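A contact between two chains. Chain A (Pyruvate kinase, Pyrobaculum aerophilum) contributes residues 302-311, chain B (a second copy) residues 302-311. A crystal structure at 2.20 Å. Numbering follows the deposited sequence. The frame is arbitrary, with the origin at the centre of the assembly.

Chain A 302-311: RAEINDVFTT
Chain B 302-311: RAEINDVFTT

Residues 302-311 of each pyruvate kinase copy form a regular α-helix, phi and psi near -60° and -45°, that continues later in the chain. From N306 to T311 in each chain, backbone N bonds to O four residues earlier, as from D307(A) N to A303(A) O at 2.9 Å. The helices cross at +57° between their N-to-C directions, with axes 8.0 Å apart at closest approach. The register is nearly symmetric: A303(A) CA lies 5.2 Å from E304(B) CA, E304(A) CA 5.3 Å from A303(B) CA, and T310(A) CA 7.1 Å from T310(B) CA. Together the stretches bury 397 Å².

The alanines permit the tight approach. Both point toward the partner, their methyls touching with A303(A) CB 3.9 Å from A303(B) CB. Each methyl also meets the glutamate CG opposite, A303(A) CB to E304(B) CG and A303(B) CB to E304(A) CG both 3.8 Å; the glutamates are m at chi1, t at chi2, with CB directed away. D307(A) and D307(B) (chi1 t, chi2 10° and 14°) point toward the partner: D307(A) OD2 sits 4.0 Å from A303(B) CA, and D307(B) OD2 the same distance from A303(A) CA. These carboxylates are hydrogen-bonded elsewhere in the structure.

N306(A) and N306(B), both chi1 m, also face the partner. Farther along, T310(A) and T310(B) (chi1 p) meet, T310(A) OG1 lying 3.6 Å from T310(B) CG2, a van der Waals contact. T310(A) OG1 donates to N306(A) O at 2.9 Å, within its own helix. T311(A) and T311(B) (chi1 m), directed sideways, donate from T311(A) OG1 to D307(A) O at 2.9 Å and from T311(B) OG1 to D307(B) O at 3.0 Å. I305(A), V308(A), F309(A), I305(B), V308(B) and F309(B) lie out of reach of the partner stretch. No clear hydrogen bond crosses between the stretches.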

ATOM      1  N   ARG A 302     -17.799 -33.254  12.435  1.00 41.90           N
ATOM      2  CA  ARG A 302     -16.981 -32.054  12.656  1.00 41.81           C
ATOM      3  C   ARG A 302     -16.171 -31.593  11.433  1.00 40.52           C
ATOM      4  O   ARG A 302     -16.067 -30.396  11.166  1.00 40.18           O
ATOM      5  CB  ARG A 302     -16.062 -32.272  13.847  1.00 42.42           C
ATOM      6  CG  ARG A 302     -16.834 -32.201  15.174  1.00 46.79           C
ATOM      7  CD  ARG A 302     -15.986 -32.564  16.372  1.00 50.72           C
ATOM      8  NE  ARG A 302     -16.805 -32.680  17.584  1.00 55.29           N
ATOM      9  CZ  ARG A 302     -17.400 -33.807  17.989  1.00 56.90           C
ATOM     10  NH1 ARG A 302     -17.258 -34.930  17.296  1.00 56.24           N
ATOM     11  NH2 ARG A 302     -18.132 -33.813  19.098  1.00 58.33           N
ATOM     12  N   ALA A 303     -15.610 -32.544  10.699  1.00 39.33           N
ATOM     13  CA  ALA A 303     -14.832 -32.228   9.505  1.00 39.39           C
ATOM     14  C   ALA A 303     -15.707 -31.581   8.429  1.00 39.08           C
ATOM     15  O   ALA A 303     -15.254 -30.671   7.746  1.00 38.37           O
ATOM     16  CB  ALA A 303     -14.131 -33.476   8.967  1.00 38.83           C
ATOM     17  N   GLU A 304     -16.949 -32.053   8.298  1.00 39.16           N
ATOM     18  CA  GLU A 304     -17.908 -31.482   7.341  1.00 39.83           C
ATOM     19  C   GLU A 304     -18.317 -30.067   7.707  1.00 39.46           C
ATOM     20  O   GLU A 304     -18.466 -29.225   6.829  1.00 39.09           O
ATOM     21  CB  GLU A 304     -19.151 -32.360   7.209  1.00 39.47           C
ATOM     22  CG  GLU A 304     -18.833 -33.737   6.636  1.00 41.08           C
ATOM     23  CD  GLU A 304     -20.056 -34.637   6.524  1.00 40.82           C
ATOM     24  OE1 GLU A 304     -20.977 -34.512   7.354  1.00 40.29           O
ATOM     25  OE2 GLU A 304     -20.082 -35.463   5.589  1.00 43.62           O
ATOM     26  N   ILE A 305     -18.483 -29.806   9.003  1.00 39.77           N
ATOM     27  CA  ILE A 305     -18.703 -28.440   9.488  1.00 40.01           C
ATOM     28  C   ILE A 305     -17.506 -27.532   9.144  1.00 39.59           C
ATOM     29  O   ILE A 305     -17.693 -26.473   8.578  1.00 39.26           O
ATOM     30  CB  ILE A 305     -19.018 -28.411  11.017  1.00 40.84           C
ATOM     31  CG1 ILE A 305     -20.395 -29.048  11.283  1.00 41.33           C
ATOM     32  CG2 ILE A 305     -18.933 -26.988  11.572  1.00 40.53           C
ATOM     33  CD1 ILE A 305     -20.558 -29.651  12.653  1.00 40.63           C
ATOM     34  N   ASN A 306     -16.286 -27.944   9.473  1.00 39.79           N
ATOM     35  CA  ASN A 306     -15.115 -27.158   9.062  1.00 40.74           C
ATOM     36  C   ASN A 306     -15.026 -26.928   7.530  1.00 40.06           C
ATOM     37  O   ASN A 306     -14.735 -25.812   7.092  1.00 39.74           O
ATOM     38  CB  ASN A 306     -13.822 -27.759   9.604  1.00 40.83           C
ATOM     39  CG  ASN A 306     -13.696 -27.616  11.111  1.00 43.43           C
ATOM     40  OD1 ASN A 306     -13.507 -28.604  11.836  1.00 46.47           O
ATOM     41  ND2 ASN A 306     -13.781 -26.390  11.596  1.00 44.67           N
ATOM     42  N   ASP A 307     -15.298 -27.977   6.747  1.00 39.40           N
ATOM     43  CA  ASP A 307     -15.322 -27.915   5.260  1.00 39.50           C
ATOM     44  C   ASP A 307     -16.288 -26.842   4.723  1.00 38.71           C
ATOM     45  O   ASP A 307     -15.885 -25.964   3.959  1.00 38.49           O
ATOM     46  CB  ASP A 307     -15.669 -29.299   4.702  1.00 39.89           C
ATOM     47  CG  ASP A 307     -15.427 -29.431   3.193  1.00 43.13           C
ATOM     48  OD1 ASP A 307     -14.821 -28.530   2.568  1.00 44.60           O
ATOM     49  OD2 ASP A 307     -15.859 -30.471   2.631  1.00 45.55           O
ATOM     50  N   VAL A 308     -17.545 -26.892   5.162  1.00 37.92           N
ATOM     51  CA  VAL A 308     -18.550 -25.893   4.790  1.00 37.51           C
ATOM     52  C   VAL A 308     -18.128 -24.497   5.269  1.00 37.32           C
ATOM     53  O   VAL A 308     -18.265 -23.511   4.533  1.00 36.09           O
ATOM     54  CB  VAL A 308     -19.948 -26.234   5.387  1.00 37.62           C
ATOM     55  CG1 VAL A 308     -20.995 -25.110   5.086  1.00 36.93           C
ATOM     56  CG2 VAL A 308     -20.446 -27.568   4.867  1.00 37.55           C
ATOM     57  N   PHE A 309     -17.641 -24.423   6.514  1.00 37.45           N
ATOM     58  CA  PHE A 309     -17.256 -23.151   7.087  1.00 37.07           C
ATOM     59  C   PHE A 309     -16.161 -22.523   6.203  1.00 37.05           C
ATOM     60  O   PHE A 309     -16.294 -21.399   5.789  1.00 36.82           O
ATOM     61  CB  PHE A 309     -16.804 -23.303   8.544  1.00 37.76           C
ATOM     62  CG  PHE A 309     -16.383 -22.007   9.185  1.00 38.07           C
ATOM     63  CD1 PHE A 309     -17.302 -21.237   9.898  1.00 38.68           C
ATOM     64  CD2 PHE A 309     -15.075 -21.543   9.054  1.00 38.58           C
ATOM     65  CE1 PHE A 309     -16.915 -20.036  10.488  1.00 39.16           C
ATOM     66  CE2 PHE A 309     -14.676 -20.331   9.627  1.00 39.61           C
ATOM     67  CZ  PHE A 309     -15.595 -19.581  10.344  1.00 39.50           C
ATOM     68  N   THR A 310     -15.113 -23.269   5.881  1.00 37.23           N
ATOM     69  CA  THR A 310     -13.993 -22.706   5.114  1.00 38.15           C
ATOM     70  C   THR A 310     -14.286 -22.463   3.620  1.00 38.00           C
ATOM     71  O   THR A 310     -13.814 -21.485   3.032  1.00 38.76           O
ATOM     72  CB  THR A 310     -12.710 -23.530   5.295  1.00 38.20           C
ATOM     73  OG1 THR A 310     -12.970 -24.890   4.958  1.00 39.19           O
ATOM     74  CG2 THR A 310     -12.236 -23.489   6.739  1.00 37.73           C
ATOM     75  N   THR A 311     -15.063 -23.340   3.003  1.00 37.75           N
ATOM     76  CA  THR A 311     -15.537 -23.094   1.633  1.00 36.98           C
ATOM     77  C   THR A 311     -16.329 -21.772   1.539  1.00 36.89           C
ATOM     78  O   THR A 311     -16.043 -20.940   0.662  1.00 36.17           O
ATOM     79  CB  THR A 311     -16.351 -24.310   1.118  1.00 37.24           C
ATOM     80  OG1 THR A 311     -15.484 -25.456   1.083  1.00 37.22           O
ATOM     81  CG2 THR A 311     -16.913 -24.072  -0.267  1.00 36.27           C
TER
ATOM     82  N   ARG B 302     -12.894 -37.134   2.438  1.00 39.33           N
ATOM     83  CA  ARG B 302     -12.674 -35.854   1.745  1.00 39.58           C
ATOM     84  C   ARG B 302     -12.809 -34.637   2.659  1.00 38.06           C
ATOM     85  O   ARG B 302     -12.024 -33.710   2.564  1.00 38.29           O
ATOM     86  CB  ARG B 302     -13.647 -35.705   0.570  1.00 40.66           C
ATOM     87  CG  ARG B 302     -13.373 -36.705  -0.555  1.00 43.93           C
ATOM     88  CD  ARG B 302     -14.564 -36.817  -1.477  1.00 49.22           C
ATOM     89  NE  ARG B 302     -14.318 -37.706  -2.615  1.00 52.82           N
ATOM     90  CZ  ARG B 302     -14.616 -39.005  -2.649  1.00 54.70           C
ATOM     91  NH1 ARG B 302     -15.172 -39.600  -1.596  1.00 54.81           N
ATOM     92  NH2 ARG B 302     -14.356 -39.711  -3.748  1.00 55.55           N
ATOM     93  N   ALA B 303     -13.823 -34.627   3.516  1.00 37.86           N
ATOM     94  CA  ALA B 303     -14.001 -33.519   4.453  1.00 37.61           C
ATOM     95  C   ALA B 303     -12.798 -33.385   5.401  1.00 36.66           C
ATOM     96  O   ALA B 303     -12.395 -32.278   5.712  1.00 36.52           O
ATOM     97  CB  ALA B 303     -15.309 -33.651   5.227  1.00 36.93           C
ATOM     98  N   GLU B 304     -12.219 -34.511   5.814  1.00 36.53           N
ATOM     99  CA  GLU B 304     -11.053 -34.537   6.717  1.00 36.60           C
ATOM    100  C   GLU B 304      -9.785 -34.031   6.049  1.00 36.45           C
ATOM    101  O   GLU B 304      -8.954 -33.383   6.688  1.00 34.96           O
ATOM    102  CB  GLU B 304     -10.804 -35.958   7.244  1.00 37.10           C
ATOM    103  CG  GLU B 304     -11.710 -36.335   8.398  1.00 37.95           C
ATOM    104  CD  GLU B 304     -11.607 -37.777   8.801  1.00 39.73           C
ATOM    105  OE1 GLU B 304     -11.046 -38.595   8.041  1.00 40.48           O
ATOM    106  OE2 GLU B 304     -12.109 -38.098   9.897  1.00 42.93           O
ATOM    107  N   ILE B 305      -9.633 -34.374   4.768  1.00 36.77           N
ATOM    108  CA  ILE B 305      -8.578 -33.846   3.912  1.00 36.30           C
ATOM    109  C   ILE B 305      -8.703 -32.321   3.788  1.00 36.61           C
ATOM    110  O   ILE B 305      -7.721 -31.613   3.929  1.00 36.66           O
ATOM    111  CB  ILE B 305      -8.607 -34.532   2.491  1.00 36.76           C
ATOM    112  CG1 ILE B 305      -7.993 -35.934   2.550  1.00 36.04           C
ATOM    113  CG2 ILE B 305      -7.886 -33.691   1.441  1.00 35.98           C
ATOM    114  CD1 ILE B 305      -8.488 -36.836   1.426  1.00 38.77           C
ATOM    115  N   ASN B 306      -9.909 -31.829   3.528  1.00 37.73           N
ATOM    116  CA  ASN B 306     -10.163 -30.383   3.421  1.00 38.80           C
ATOM    117  C   ASN B 306      -9.864 -29.652   4.730  1.00 37.85           C
ATOM    118  O   ASN B 306      -9.207 -28.626   4.730  1.00 38.34           O
ATOM    119  CB  ASN B 306     -11.605 -30.095   2.964  1.00 38.95           C
ATOM    120  CG  ASN B 306     -11.849 -30.459   1.491  1.00 41.88           C
ATOM    121  OD1 ASN B 306     -12.820 -31.175   1.142  1.00 41.36           O
ATOM    122  ND2 ASN B 306     -10.989 -29.952   0.618  1.00 41.82           N
ATOM    123  N   ASP B 307     -10.335 -30.213   5.834  1.00 37.97           N
ATOM    124  CA  ASP B 307     -10.089 -29.702   7.197  1.00 37.74           C
ATOM    125  C   ASP B 307      -8.592 -29.635   7.498  1.00 36.89           C
ATOM    126  O   ASP B 307      -8.098 -28.608   7.969  1.00 36.94           O
ATOM    127  CB  ASP B 307     -10.826 -30.606   8.194  1.00 38.06           C
ATOM    128  CG  ASP B 307     -10.792 -30.100   9.632  1.00 40.74           C
ATOM    129  OD1 ASP B 307     -10.436 -28.916   9.897  1.00 39.96           O
ATOM    130  OD2 ASP B 307     -11.138 -30.933  10.513  1.00 41.78           O
ATOM    131  N   VAL B 308      -7.854 -30.706   7.202  1.00 36.34           N
ATOM    132  CA  VAL B 308      -6.407 -30.689   7.424  1.00 35.48           C
ATOM    133  C   VAL B 308      -5.764 -29.617   6.560  1.00 35.34           C
ATOM    134  O   VAL B 308      -4.888 -28.901   7.038  1.00 34.99           O
ATOM    135  CB  VAL B 308      -5.721 -32.048   7.135  1.00 35.84           C
ATOM    136  CG1 VAL B 308      -4.171 -31.896   7.068  1.00 34.91           C
ATOM    137  CG2 VAL B 308      -6.109 -33.059   8.170  1.00 34.98           C
ATOM    138  N   PHE B 309      -6.193 -29.536   5.293  1.00 34.69           N
ATOM    139  CA  PHE B 309      -5.617 -28.631   4.326  1.00 34.57           C
ATOM    140  C   PHE B 309      -5.818 -27.160   4.718  1.00 34.85           C
ATOM    141  O   PHE B 309      -4.871 -26.379   4.660  1.00 34.02           O
ATOM    142  CB  PHE B 309      -6.218 -28.878   2.930  1.00 35.16           C
ATOM    143  CG  PHE B 309      -5.714 -27.929   1.873  1.00 34.90           C
ATOM    144  CD1 PHE B 309      -4.691 -28.310   1.009  1.00 36.39           C
ATOM    145  CD2 PHE B 309      -6.259 -26.657   1.739  1.00 34.86           C
ATOM    146  CE1 PHE B 309      -4.232 -27.445   0.031  1.00 35.36           C
ATOM    147  CE2 PHE B 309      -5.781 -25.780   0.752  1.00 36.29           C
ATOM    148  CZ  PHE B 309      -4.771 -26.182  -0.090  1.00 35.37           C
ATOM    149  N   THR B 310      -7.049 -26.800   5.101  1.00 35.33           N
ATOM    150  CA  THR B 310      -7.401 -25.413   5.431  1.00 36.30           C
ATOM    151  C   THR B 310      -6.781 -25.002   6.773  1.00 36.56           C
ATOM    152  O   THR B 310      -6.376 -23.851   6.961  1.00 36.37           O
ATOM    153  CB  THR B 310      -8.934 -25.190   5.431  1.00 36.63           C
ATOM    154  OG1 THR B 310      -9.525 -26.020   6.426  1.00 40.11           O
ATOM    155  CG2 THR B 310      -9.572 -25.557   4.055  1.00 36.70           C
ATOM    156  N   THR B 311      -6.673 -25.954   7.690  1.00 36.09           N
ATOM    157  CA  THR B 311      -6.035 -25.687   8.975  1.00 36.08           C
ATOM    158  C   THR B 311      -4.540 -25.433   8.780  1.00 36.16           C
ATOM    159  O   THR B 311      -4.025 -24.454   9.308  1.00 36.47           O
ATOM    160  CB  THR B 311      -6.272 -26.831   9.991  1.00 36.08           C
ATOM    161  OG1 THR B 311      -7.647 -26.823  10.382  1.00 37.72           O
ATOM    162  CG2 THR B 311      -5.379 -26.674  11.228  1.00 35.51           C
TER